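Local coordinates for DHHA1 domain protein (Clostridium perfringens, PDB 3KEW) that probably hydrolyses mischarged tRNA(Ala), as a zinc-binding relative of the editing domain of alanyl-tRNA synthetase, at residues A[99-104]-A[126-131]; A[5-10]-A[66-71]; A[173-176]-A[181-184]; A[198-201]-A[205-208]; A[21-26]-A[30-35]. All coordinates share one frame; numbering follows the deposited sequence.

Contact 1 of 5, residues A[99-104]-A[126-131]; sequences LGQHLL and STVDIV. With ZN (zinc ion), chain C.
Gln101 on the helix and Val128 on the strand meet where helix 88-112 lies against the four-stranded antiparallel sheet; the helix carries the zinc-binding HxxxH motif of this family, His98 and His102. The two side chains slant across each other. Gln101 sends its CG out anti to the backbone N (chi1 178°), and this methylene rests on Val128 CG2, with CG to CG2 at 3.9 Å. The other methyl, Val128 CG1, sits between its own backbone N and carbonyl carbon (chi1 65°), from where it turns toward Leu104 and lies 4.4 Å from Leu104 CD1. The contact is buried, and across it the two segments form no hydrogen bond. Tyr225 of strand 220-227 packs on both Gln101 and Leu104, while Phe119 of strand 116-121 also touches Gln101. Beyond CG the glutamine chain bends sharply (chi2 -101°), which carries its amide toward the metal side of the helix. His102 points from the helix away from the strand, and its NE2 binds the zinc ion at 2.3 Å. His98, Cys195 and three waters complete the six ligands. Gln101 thus serves as a second-shell residue: its apolar stem is packed on the strand, and its amide oxygen OE1 accepts a hydrogen bond from one zinc-bound water, 2.5 Å from OE1 to the water oxygen.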
# COMPACT_ATOMS: atom_id res chain seq x y z
N LEU A 99 3.86 -4.24 -1.14
CA LEU A 99 5.24 -4.53 -0.76
C LEU A 99 5.81 -5.66 -1.64
O LEU A 99 6.97 -5.62 -2.01
CB LEU A 99 5.36 -4.87 0.75
CG LEU A 99 6.74 -5.35 1.27
CD1 LEU A 99 7.81 -4.30 1.05
CD2 LEU A 99 6.71 -5.75 2.74
N GLY A 100 4.98 -6.65 -1.96
CA GLY A 100 5.33 -7.70 -2.91
C GLY A 100 5.88 -7.17 -4.23
O GLY A 100 6.93 -7.62 -4.70
N GLN A 101 5.19 -6.18 -4.81
CA GLN A 101 5.68 -5.47 -5.99
C GLN A 101 7.03 -4.79 -5.76
O GLN A 101 7.95 -4.96 -6.57
CB GLN A 101 4.67 -4.45 -6.49
CG GLN A 101 5.14 -3.64 -7.70
CD GLN A 101 5.62 -2.27 -7.31
OE1 GLN A 101 4.87 -1.52 -6.70
NE2 GLN A 101 6.87 -1.94 -7.65
N HIS A 102 7.15 -4.02 -4.68
CA HIS A 102 8.41 -3.33 -4.34
C HIS A 102 9.59 -4.31 -4.19
O HIS A 102 10.72 -4.02 -4.61
CB HIS A 102 8.27 -2.56 -3.02
CG HIS A 102 7.59 -1.23 -3.15
ND1 HIS A 102 8.14 -0.07 -2.64
CD2 HIS A 102 6.41 -0.88 -3.70
CE1 HIS A 102 7.32 0.94 -2.88
NE2 HIS A 102 6.27 0.48 -3.52
N LEU A 103 9.31 -5.43 -3.53
CA LEU A 103 10.31 -6.47 -3.29
C LEU A 103 10.84 -7.08 -4.59
O LEU A 103 12.06 -7.15 -4.80
CB LEU A 103 9.74 -7.56 -2.36
CG LEU A 103 10.67 -8.71 -1.98
CD1 LEU A 103 11.91 -8.21 -1.24
CD2 LEU A 103 9.92 -9.74 -1.15
N LEU A 104 9.92 -7.50 -5.46
CA LEU A 104 10.25 -8.07 -6.77
C LEU A 104 11.03 -7.08 -7.62
O LEU A 104 12.08 -7.42 -8.17
CB LEU A 104 8.98 -8.48 -7.53
CG LEU A 104 8.28 -9.77 -7.12
CD1 LEU A 104 6.92 -9.89 -7.86
CD2 LEU A 104 9.12 -11.02 -7.37
N SER A 126 -2.18 -9.08 -9.41
CA SER A 126 -1.37 -7.88 -9.47
C SER A 126 -0.31 -8.07 -10.53
O SER A 126 0.11 -9.21 -10.78
CB SER A 126 -0.69 -7.59 -8.13
OG SER A 126 -1.62 -7.57 -7.06
N THR A 127 0.12 -6.98 -11.16
CA THR A 127 1.22 -7.02 -12.13
C THR A 127 2.35 -6.04 -11.81
O THR A 127 2.16 -5.05 -11.08
CB THR A 127 0.76 -6.82 -13.60
OG1 THR A 127 0.10 -5.55 -13.74
CG2 THR A 127 -0.20 -7.91 -14.05
N VAL A 128 3.52 -6.36 -12.33
CA VAL A 128 4.68 -5.48 -12.35
C VAL A 128 5.30 -5.59 -13.76
O VAL A 128 5.37 -6.70 -14.32
CB VAL A 128 5.68 -5.80 -11.18
CG1 VAL A 128 6.34 -7.21 -11.31
CG2 VAL A 128 6.76 -4.72 -11.05
N ASP A 129 5.69 -4.46 -14.35
CA ASP A 129 6.30 -4.43 -15.69
C ASP A 129 7.79 -4.20 -15.56
O ASP A 129 8.21 -3.22 -14.96
CB ASP A 129 5.71 -3.30 -16.55
CG ASP A 129 4.25 -3.53 -16.92
OD1 ASP A 129 3.65 -4.55 -16.54
OD2 ASP A 129 3.69 -2.65 -17.62
N ILE A 130 8.59 -5.09 -16.14
CA ILE A 130 10.04 -4.96 -16.11
C ILE A 130 10.51 -4.63 -17.53
O ILE A 130 10.05 -5.24 -18.48
CB ILE A 130 10.72 -6.26 -15.61
CG1 ILE A 130 10.08 -6.76 -14.29
CG2 ILE A 130 12.22 -6.08 -15.44
CD1 ILE A 130 10.26 -5.84 -13.08
N VAL A 131 11.42 -3.67 -17.65
CA VAL A 131 11.90 -3.24 -18.96
C VAL A 131 12.76 -4.33 -19.63
O VAL A 131 13.72 -4.82 -19.04
CB VAL A 131 12.70 -1.91 -18.89
CG1 VAL A 131 12.96 -1.39 -20.29
CG2 VAL A 131 11.96 -0.86 -18.07
ZN ZN C . 4.66 1.91 -4.32
O HOH W 1 5.14 0.90 -6.35
O HOH W 2 6.17 3.31 -5.19
O HOH W 3 3.06 3.23 -5.55

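Contact 2 of 5, residues A[5-10]-A[66-71]; sequences KLYYED and GKVYHV
Tyr7 and Val68 come from opposite directions, the tyrosine from the 3-10 turn at 6-8 and the valine from barrel strand 67-72. Tyr7 holds CG between its backbone N and carbonyl carbon (chi1 51°), a conformation that directs the ring toward the strand. Val68 CG2 then lies at the ring's edge, near its plane, rather than over a face; it comes within 3.5 Å of Tyr7 OH and 4.4 Å of Tyr7 CE1. On Val68 the same methyl is the branch anti to the carbonyl carbon, and it also receives Lys5. That lysine crosses the valine at a slant, with Lys5 CD 4.1 Å from Val68 CG2. A bend at chi3 (-70°) breaks the otherwise extended lysine chain just at this point, and its NZ has a long, weak ion pair with Glu63. Phe40 meets the Tyr7 ring edge-to-face, Pro41 packs on it, and Tyr7 CE2 in turn stands over a face of the neighbouring Tyr8 ring. On the strand side, Val61 and Thr37 pack against Val68. Between these two segments the side-chain touching on the strand falls to one methyl, Val68 CG2, which joins the N-terminal turn to the barrel wall. With no hydrogen bond between the segments, and with an aliphatic partner facing both a phenol oxygen and a lysine stem, the cohesion here is van der Waals packing.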
# COMPACT_ATOMS: atom_id res chain seq x y z
N LYS A 5 -4.26 11.24 10.53
CA LYS A 5 -4.24 10.05 9.67
C LYS A 5 -3.36 8.94 10.28
O LYS A 5 -2.14 8.90 10.08
CB LYS A 5 -3.84 10.41 8.23
CG LYS A 5 -4.72 11.52 7.67
CD LYS A 5 -4.49 11.86 6.20
CE LYS A 5 -3.17 12.54 5.94
NZ LYS A 5 -3.14 13.01 4.52
N LEU A 6 -4.02 8.04 11.01
CA LEU A 6 -3.37 7.00 11.80
C LEU A 6 -2.61 5.95 10.98
O LEU A 6 -1.57 5.46 11.43
CB LEU A 6 -4.39 6.32 12.73
CG LEU A 6 -4.91 7.17 13.90
CD1 LEU A 6 -6.10 6.50 14.57
CD2 LEU A 6 -3.80 7.44 14.92
N TYR A 7 -3.11 5.67 9.78
CA TYR A 7 -2.50 4.71 8.85
C TYR A 7 -1.06 5.02 8.47
O TYR A 7 -0.30 4.12 8.12
CB TYR A 7 -3.38 4.52 7.59
CG TYR A 7 -3.83 5.78 6.87
CD1 TYR A 7 -5.11 6.30 7.06
CD2 TYR A 7 -2.98 6.43 5.97
CE1 TYR A 7 -5.53 7.45 6.40
CE2 TYR A 7 -3.39 7.57 5.31
CZ TYR A 7 -4.65 8.07 5.53
OH TYR A 7 -5.05 9.20 4.85
N TYR A 8 -0.68 6.30 8.54
CA TYR A 8 0.71 6.71 8.32
C TYR A 8 1.53 6.82 9.62
O TYR A 8 2.72 7.10 9.58
CB TYR A 8 0.77 8.05 7.57
CG TYR A 8 0.50 8.00 6.08
CD1 TYR A 8 -0.13 9.07 5.44
CD2 TYR A 8 0.86 6.88 5.31
CE1 TYR A 8 -0.38 9.05 4.06
CE2 TYR A 8 0.60 6.85 3.92
CZ TYR A 8 -0.02 7.94 3.31
OH TYR A 8 -0.28 7.92 1.95
N GLU A 9 0.88 6.62 10.77
CA GLU A 9 1.56 6.66 12.06
C GLU A 9 1.88 5.25 12.56
O GLU A 9 3.01 4.97 12.97
CB GLU A 9 0.73 7.43 13.11
CG GLU A 9 0.50 8.93 12.78
CD GLU A 9 1.78 9.67 12.46
OE1 GLU A 9 2.76 9.56 13.23
OE2 GLU A 9 1.81 10.37 11.42
N ASP A 10 0.86 4.40 12.52
CA ASP A 10 0.98 2.98 12.82
C ASP A 10 0.05 2.21 11.89
O ASP A 10 -1.17 2.20 12.08
CB ASP A 10 0.64 2.71 14.29
CG ASP A 10 0.84 1.25 14.70
OD1 ASP A 10 0.67 0.97 15.90
OD2 ASP A 10 1.18 0.37 13.86
N GLY A 66 -7.25 17.08 1.34
CA GLY A 66 -6.52 16.69 2.55
C GLY A 66 -7.39 16.12 3.66
O GLY A 66 -6.94 15.98 4.79
N LYS A 67 -8.63 15.77 3.34
CA LYS A 67 -9.56 15.27 4.35
C LYS A 67 -10.14 13.92 3.94
O LYS A 67 -10.60 13.75 2.82
CB LYS A 67 -10.69 16.27 4.61
CG LYS A 67 -10.25 17.53 5.33
CD LYS A 67 -11.36 18.56 5.38
CE LYS A 67 -10.92 19.81 6.13
NZ LYS A 67 -12.06 20.75 6.33
N VAL A 68 -10.11 12.98 4.88
CA VAL A 68 -10.56 11.62 4.62
C VAL A 68 -12.05 11.49 4.97
O VAL A 68 -12.44 11.65 6.13
CB VAL A 68 -9.69 10.58 5.41
CG1 VAL A 68 -10.17 9.18 5.14
CG2 VAL A 68 -8.22 10.70 5.04
N TYR A 69 -12.85 11.17 3.96
CA TYR A 69 -14.30 11.02 4.11
C TYR A 69 -14.76 9.58 4.06
O TYR A 69 -14.34 8.82 3.20
CB TYR A 69 -15.04 11.80 3.02
CG TYR A 69 -14.84 13.30 3.08
CD1 TYR A 69 -13.80 13.91 2.38
CD2 TYR A 69 -15.68 14.10 3.84
CE1 TYR A 69 -13.61 15.28 2.43
CE2 TYR A 69 -15.49 15.49 3.90
CZ TYR A 69 -14.46 16.06 3.19
OH TYR A 69 -14.26 17.43 3.24
N HIS A 70 -15.66 9.22 4.97
CA HIS A 70 -16.15 7.86 5.11
C HIS A 70 -17.62 7.82 4.70
O HIS A 70 -18.45 8.55 5.26
CB HIS A 70 -15.99 7.38 6.56
CG HIS A 70 -14.60 7.54 7.10
ND1 HIS A 70 -14.03 8.77 7.35
CD2 HIS A 70 -13.66 6.62 7.42
CE1 HIS A 70 -12.80 8.60 7.81
NE2 HIS A 70 -12.55 7.31 7.86
N VAL A 71 -17.93 6.98 3.72
CA VAL A 71 -19.30 6.83 3.25
C VAL A 71 -19.99 5.73 4.05
O VAL A 71 -19.65 4.55 3.94
CB VAL A 71 -19.36 6.57 1.71
CG1 VAL A 71 -20.78 6.34 1.25
CG2 VAL A 71 -18.74 7.74 0.96

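Contact 3 of 5, residues A[173-176]-A[181-184]; sequences RALP and EIRI
Leu175 CD2 fills the angle between two isoleucines, and this is the more buried half of the contact. It stands 4.3 Å from Ile182 CG2 and, at the same 4.3 Å, from Ile184 CD1. Ile184 is the buried member: its side chain starts off across the approach, but its delta methyl swings in to reach the leucine. Ala194 and Leu166 pack on Leu175 as well, and Leu192, Tyr159 and Pro161 touch Ile184, so this side belongs to a small apolar cluster. Ile182 divides its branches between two partners. CG2, anti to the backbone N, faces Leu175, whereas CG1, anti to the carbonyl carbon (chi1 -75°), runs toward Pro176. Both segments lie in the long connection between strands 156-159 and 184-187. The later one, residues 181-184, falls in the second additional domain shared by threonyl- and alanyl-tRNA synthetases. Here the chain turns back on itself, with the CA atoms of Pro176 and Ile182 still 7.8 Å apart and no hydrogen bond between the segments. Backbone bonds from Arg183 to Cys195, a zinc ligand, and from Ile184 to Tyr159 hold the returning segment instead. Toward solvent the cover thins out. Pro176 is exposed, and its CD only grazes Ile182 CG1 at 4.4 Å, while Ile182 CD1 is 4.1 Å from the Pro176 carbonyl O. Arg183 and the exposed Glu181 leave on another side, paired by a long salt bridge of 3.9 Å from NH1 to OE1, the carboxylate oxygen lying at the guanidinium edge; the same arginine makes a cation-pi contact with Tyr8.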
# COMPACT_ATOMS: atom_id res chain seq x y z
N ARG A 173 15.39 7.23 -8.83
CA ARG A 173 14.42 8.01 -9.59
C ARG A 173 14.28 9.36 -8.91
O ARG A 173 14.30 9.44 -7.69
CB ARG A 173 13.06 7.35 -9.61
CG ARG A 173 12.99 6.04 -10.32
CD ARG A 173 11.55 5.54 -10.32
NE ARG A 173 10.74 6.19 -11.35
CZ ARG A 173 9.63 6.89 -11.15
NH1 ARG A 173 9.15 7.06 -9.92
NH2 ARG A 173 8.98 7.42 -12.18
N ALA A 174 14.15 10.41 -9.72
CA ALA A 174 13.95 11.76 -9.20
C ALA A 174 12.62 11.85 -8.46
O ALA A 174 11.63 11.24 -8.86
CB ALA A 174 14.00 12.76 -10.32
N LEU A 175 12.64 12.62 -7.38
CA LEU A 175 11.47 12.77 -6.52
C LEU A 175 10.47 13.74 -7.15
O LEU A 175 10.86 14.60 -7.95
CB LEU A 175 11.91 13.25 -5.13
CG LEU A 175 12.85 12.32 -4.36
CD1 LEU A 175 13.53 13.06 -3.22
CD2 LEU A 175 12.11 11.09 -3.86
N PRO A 176 9.17 13.59 -6.82
CA PRO A 176 8.16 14.46 -7.42
C PRO A 176 8.28 15.89 -6.92
O PRO A 176 8.76 16.13 -5.80
CB PRO A 176 6.83 13.87 -6.94
CG PRO A 176 7.16 12.51 -6.40
CD PRO A 176 8.56 12.61 -5.90
N GLU A 181 3.71 16.39 1.19
CA GLU A 181 4.95 15.83 1.74
C GLU A 181 5.34 14.53 1.03
O GLU A 181 4.48 13.72 0.68
CB GLU A 181 4.85 15.62 3.26
CG GLU A 181 3.60 14.87 3.72
CD GLU A 181 3.83 14.07 5.00
OE1 GLU A 181 3.44 12.88 5.02
OE2 GLU A 181 4.40 14.63 5.97
N ILE A 182 6.64 14.37 0.79
CA ILE A 182 7.18 13.14 0.22
C ILE A 182 7.23 12.05 1.31
O ILE A 182 7.82 12.26 2.38
CB ILE A 182 8.59 13.37 -0.43
CG1 ILE A 182 8.46 14.10 -1.78
CG2 ILE A 182 9.33 12.06 -0.67
CD1 ILE A 182 8.82 15.57 -1.72
N ARG A 183 6.57 10.92 1.05
CA ARG A 183 6.73 9.72 1.88
C ARG A 183 7.73 8.79 1.21
O ARG A 183 7.77 8.69 -0.03
CB ARG A 183 5.42 8.97 2.08
CG ARG A 183 4.18 9.81 2.32
CD ARG A 183 3.72 9.74 3.74
NE ARG A 183 3.85 8.41 4.35
CZ ARG A 183 4.01 8.22 5.65
NH1 ARG A 183 4.05 9.26 6.47
NH2 ARG A 183 4.14 7.00 6.15
N ILE A 184 8.53 8.11 2.02
CA ILE A 184 9.53 7.16 1.54
C ILE A 184 9.21 5.77 2.10
O ILE A 184 8.87 5.64 3.28
CB ILE A 184 10.96 7.61 1.94
CG1 ILE A 184 11.36 8.92 1.22
CG2 ILE A 184 11.99 6.51 1.72
CD1 ILE A 184 11.59 8.80 -0.31

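Contact 4 of 5, residues A[198-201]-A[205-208]; sequences VHPR and DLQV
Pro200 lays the CB corner of its ring against the side chain of Asp205, CB to CB at 3.6 Å, as the loop between strands 191-194 and 209-217 folds back on itself. The aspartate thus meets the proline first through its methylene; its OD1 is next, 3.9 Å from Pro200 CB. That oxygen has its polar partner in Tyr12 OH, which also hydrogen-bonds Arg201 N, so one hydroxyl spans both segments. Further round the ring, Pro200 CG just reaches Leu206 CD1 at 4.5 Å. The segments share no direct hydrogen bond, but Asp205 N bonds to Asn202 OD1 within the intervening turn. After the 3-10 turn, Gln207 takes a positive phi (71°) and forms a classic gamma turn, closed by Val208 N to Leu206 O at 2.8 Å. Just before the proline, His199 meets the zinc ligand His102 edge-to-face, which places this loop beside the zinc site. Leu206 is wedged between helices, touching Leu99 of helix 88-112 and Ile150 of helix 136-152. Backbone bonds carry the two ends to different places, Arg201 to Val156 of strand 156-159 and Val208 to Gly228 just past strand 220-227.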
# COMPACT_ATOMS: atom_id res chain seq x y z
N VAL A 198 0.53 2.06 1.97
CA VAL A 198 0.60 1.54 3.34
C VAL A 198 1.19 0.12 3.27
O VAL A 198 0.57 -0.81 2.75
CB VAL A 198 -0.79 1.60 4.04
CG1 VAL A 198 -0.84 0.74 5.31
CG2 VAL A 198 -1.13 3.06 4.38
N HIS A 199 2.41 -0.02 3.80
CA HIS A 199 3.19 -1.24 3.71
C HIS A 199 3.32 -1.97 5.06
O HIS A 199 3.21 -1.33 6.12
CB HIS A 199 4.58 -0.90 3.15
CG HIS A 199 4.56 -0.50 1.71
ND1 HIS A 199 4.90 -1.37 0.70
CD2 HIS A 199 4.22 0.66 1.11
CE1 HIS A 199 4.77 -0.75 -0.47
NE2 HIS A 199 4.36 0.48 -0.24
N PRO A 200 3.55 -3.30 5.04
CA PRO A 200 3.97 -3.99 6.26
C PRO A 200 5.33 -3.48 6.74
O PRO A 200 6.02 -2.80 5.98
CB PRO A 200 4.06 -5.46 5.83
CG PRO A 200 3.19 -5.56 4.59
CD PRO A 200 3.41 -4.24 3.91
N ARG A 201 5.70 -3.77 7.98
CA ARG A 201 6.94 -3.22 8.54
C ARG A 201 8.13 -4.14 8.38
O ARG A 201 9.25 -3.79 8.75
CB ARG A 201 6.77 -2.84 10.01
CG ARG A 201 6.21 -1.44 10.22
CD ARG A 201 6.42 -0.99 11.65
NE ARG A 201 5.35 -0.09 12.08
CZ ARG A 201 5.39 0.65 13.19
NH1 ARG A 201 6.44 0.61 13.99
NH2 ARG A 201 4.36 1.43 13.48
N ASP A 205 6.29 -10.49 6.90
CA ASP A 205 4.84 -10.28 6.79
C ASP A 205 4.23 -10.65 5.43
O ASP A 205 3.01 -10.84 5.34
CB ASP A 205 4.49 -8.84 7.13
CG ASP A 205 4.20 -8.64 8.61
OD1 ASP A 205 3.43 -7.71 8.94
OD2 ASP A 205 4.71 -9.41 9.45
N LEU A 206 5.06 -10.74 4.39
CA LEU A 206 4.60 -11.20 3.07
C LEU A 206 4.25 -12.68 3.00
O LEU A 206 3.51 -13.08 2.10
CB LEU A 206 5.65 -10.88 2.01
CG LEU A 206 5.58 -9.65 1.12
CD1 LEU A 206 4.64 -8.59 1.64
CD2 LEU A 206 6.98 -9.10 1.01
N GLN A 207 4.81 -13.48 3.91
CA GLN A 207 4.65 -14.96 4.00
C GLN A 207 5.38 -15.68 2.87
O GLN A 207 6.36 -16.40 3.11
CB GLN A 207 3.17 -15.42 4.04
CG GLN A 207 2.27 -14.77 5.10
CD GLN A 207 0.77 -15.05 4.85
OE1 GLN A 207 0.40 -16.13 4.39
NE2 GLN A 207 -0.07 -14.08 5.14
N VAL A 208 4.89 -15.47 1.66
CA VAL A 208 5.40 -16.10 0.44
C VAL A 208 4.99 -15.25 -0.77
O VAL A 208 3.98 -14.55 -0.75
CB VAL A 208 4.89 -17.59 0.35
CG1 VAL A 208 3.38 -17.65 0.15
CG2 VAL A 208 5.63 -18.39 -0.71

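Contact 5 of 5, residues A[21-26]-A[30-35]; sequences IEVKEI and FHVLLD
Val23, Val32 and Phe30 form the apolar centre on one face of the paired strands. The two valines lie side by side, with Val23 CG2 4.0 Å from Val32 CG1, while Val23 CG1 touches the edge of the Phe30 ring. Glu25 runs alongside that ring, its CG anti to the backbone N (chi1 -171°) and over a face in a CH-pi contact, 4.1 Å from the centroid. Across the sheet, Ile26 CD1 sits almost squarely above the His31 ring, 3.8 Å from its centroid; ND1 of this imidazole is hydrogen-bonded to Tyr62 OH. Between the two faces runs the backbone ladder, in which Lys24 and His31 make a hydrogen-bonded pair with Lys24 N to His31 O at 3.0 Å and His31 N to Lys24 O at 2.9 Å. His31 O also accepts a hydrogen bond from a water 2.6 Å away, and the same water donates to Glu22 OE2. At the far end Ile21 N bonds to Leu33 O, and Ile21 CD1 leans on Asp35 CB. Lys24 stretches away from the partner strand. The whole is an antiparallel beta hairpin, whose strand 29-34 continues through its other edge to strand 67-72 of the closed six-stranded barrel.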
# COMPACT_ATOMS: atom_id res chain seq x y z
N ILE A 21 -16.96 14.46 13.01
CA ILE A 21 -16.79 15.91 13.00
C ILE A 21 -17.77 16.60 12.03
O ILE A 21 -18.16 17.75 12.24
CB ILE A 21 -15.27 16.27 12.73
CG1 ILE A 21 -14.59 16.76 14.01
CG2 ILE A 21 -15.09 17.33 11.65
CD1 ILE A 21 -14.56 15.76 15.15
N GLU A 22 -18.21 15.86 11.01
CA GLU A 22 -19.12 16.38 9.98
C GLU A 22 -19.97 15.23 9.44
O GLU A 22 -19.48 14.11 9.33
CB GLU A 22 -18.31 17.05 8.86
CG GLU A 22 -19.13 17.68 7.73
CD GLU A 22 -18.25 18.14 6.56
OE1 GLU A 22 -17.46 19.09 6.73
OE2 GLU A 22 -18.37 17.55 5.46
N VAL A 23 -21.24 15.50 9.15
CA VAL A 23 -22.12 14.57 8.42
C VAL A 23 -22.79 15.28 7.24
O VAL A 23 -23.46 16.30 7.43
CB VAL A 23 -23.25 13.97 9.31
CG1 VAL A 23 -24.09 12.96 8.53
CG2 VAL A 23 -22.69 13.32 10.55
N LYS A 24 -22.61 14.74 6.03
CA LYS A 24 -23.35 15.19 4.84
C LYS A 24 -24.09 14.03 4.20
O LYS A 24 -23.48 13.04 3.80
CB LYS A 24 -22.41 15.82 3.81
CG LYS A 24 -21.78 17.13 4.23
CD LYS A 24 -21.19 17.83 3.03
CE LYS A 24 -20.56 19.15 3.42
NZ LYS A 24 -19.95 19.80 2.23
N GLU A 25 -25.42 14.15 4.10
CA GLU A 25 -26.22 13.16 3.38
C GLU A 25 -26.21 13.44 1.88
O GLU A 25 -26.70 14.48 1.43
CB GLU A 25 -27.65 13.11 3.91
CG GLU A 25 -28.45 11.95 3.33
CD GLU A 25 -29.92 11.97 3.72
OE1 GLU A 25 -30.25 12.41 4.85
OE2 GLU A 25 -30.75 11.54 2.89
N ILE A 26 -25.63 12.52 1.12
CA ILE A 26 -25.57 12.63 -0.33
C ILE A 26 -26.24 11.39 -0.93
O ILE A 26 -25.68 10.29 -0.88
CB ILE A 26 -24.12 12.84 -0.85
CG1 ILE A 26 -23.52 14.13 -0.27
CG2 ILE A 26 -24.08 12.89 -2.38
CD1 ILE A 26 -21.99 14.21 -0.30
N PHE A 30 -24.27 8.52 3.92
CA PHE A 30 -23.83 9.53 4.88
C PHE A 30 -22.31 9.67 4.91
O PHE A 30 -21.60 8.83 5.45
CB PHE A 30 -24.42 9.24 6.26
CG PHE A 30 -25.92 9.33 6.31
CD1 PHE A 30 -26.72 8.23 5.99
CD2 PHE A 30 -26.55 10.54 6.64
CE1 PHE A 30 -28.11 8.32 6.02
CE2 PHE A 30 -27.94 10.64 6.68
CZ PHE A 30 -28.72 9.53 6.36
N HIS A 31 -21.84 10.75 4.29
CA HIS A 31 -20.41 11.04 4.17
C HIS A 31 -19.91 11.71 5.45
O HIS A 31 -20.27 12.86 5.73
CB HIS A 31 -20.15 11.95 2.97
CG HIS A 31 -20.40 11.30 1.64
ND1 HIS A 31 -19.58 11.50 0.55
CD2 HIS A 31 -21.38 10.46 1.22
CE1 HIS A 31 -20.05 10.82 -0.49
NE2 HIS A 31 -21.14 10.17 -0.10
N VAL A 32 -19.10 11.00 6.23
CA VAL A 32 -18.61 11.55 7.51
C VAL A 32 -17.11 11.84 7.57
O VAL A 32 -16.29 11.14 6.95
CB VAL A 32 -19.04 10.69 8.75
CG1 VAL A 32 -20.56 10.48 8.79
CG2 VAL A 32 -18.31 9.34 8.81
N LEU A 33 -16.76 12.89 8.31
CA LEU A 33 -15.38 13.20 8.62
C LEU A 33 -15.15 12.75 10.06
O LEU A 33 -16.10 12.73 10.86
CB LEU A 33 -15.13 14.71 8.50
CG LEU A 33 -13.95 15.18 7.65
CD1 LEU A 33 -14.08 16.67 7.35
CD2 LEU A 33 -12.61 14.89 8.33
N LEU A 34 -13.91 12.36 10.37
CA LEU A 34 -13.53 11.90 11.72
C LEU A 34 -12.37 12.73 12.24
O LEU A 34 -11.60 13.29 11.45
CB LEU A 34 -13.13 10.42 11.69
CG LEU A 34 -14.09 9.30 12.09
CD1 LEU A 34 -15.50 9.47 11.57
CD2 LEU A 34 -13.52 7.97 11.62
N ASP A 35 -12.26 12.83 13.57
CA ASP A 35 -11.15 13.56 14.20
C ASP A 35 -9.80 12.87 13.92
O ASP A 35 -8.80 13.54 13.65
CB ASP A 35 -11.39 13.76 15.71
CG ASP A 35 -11.33 12.45 16.53
OD1 ASP A 35 -10.58 12.41 17.52
OD2 ASP A 35 -12.04 11.47 16.20
O HOH W 4 -18.99 14.90 4.65

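From the N terminus, contact 2 opens first, and its loop from 5-10 to 66-71 encloses the whole hairpin of contact 5. The two share a sheet, strands 29-34 and 67-72 being neighbours in the barrel. Contacts 1, 3 and 4 then follow in series, none crossing another. Contact 1 closes the connection from helix 88-112 to strand 126-131, and contacts 3 and 4 each close a short turn. Leu99, His102 and Leu103 of contact 1 pack on His199 and Leu206 of contact 4, joining helix and loop near the zinc. Contact 2 reaches this zinc-binding half through Tyr8 on Arg183 of contact 3 and Val198 of contact 4; contact 5 stays remote from it.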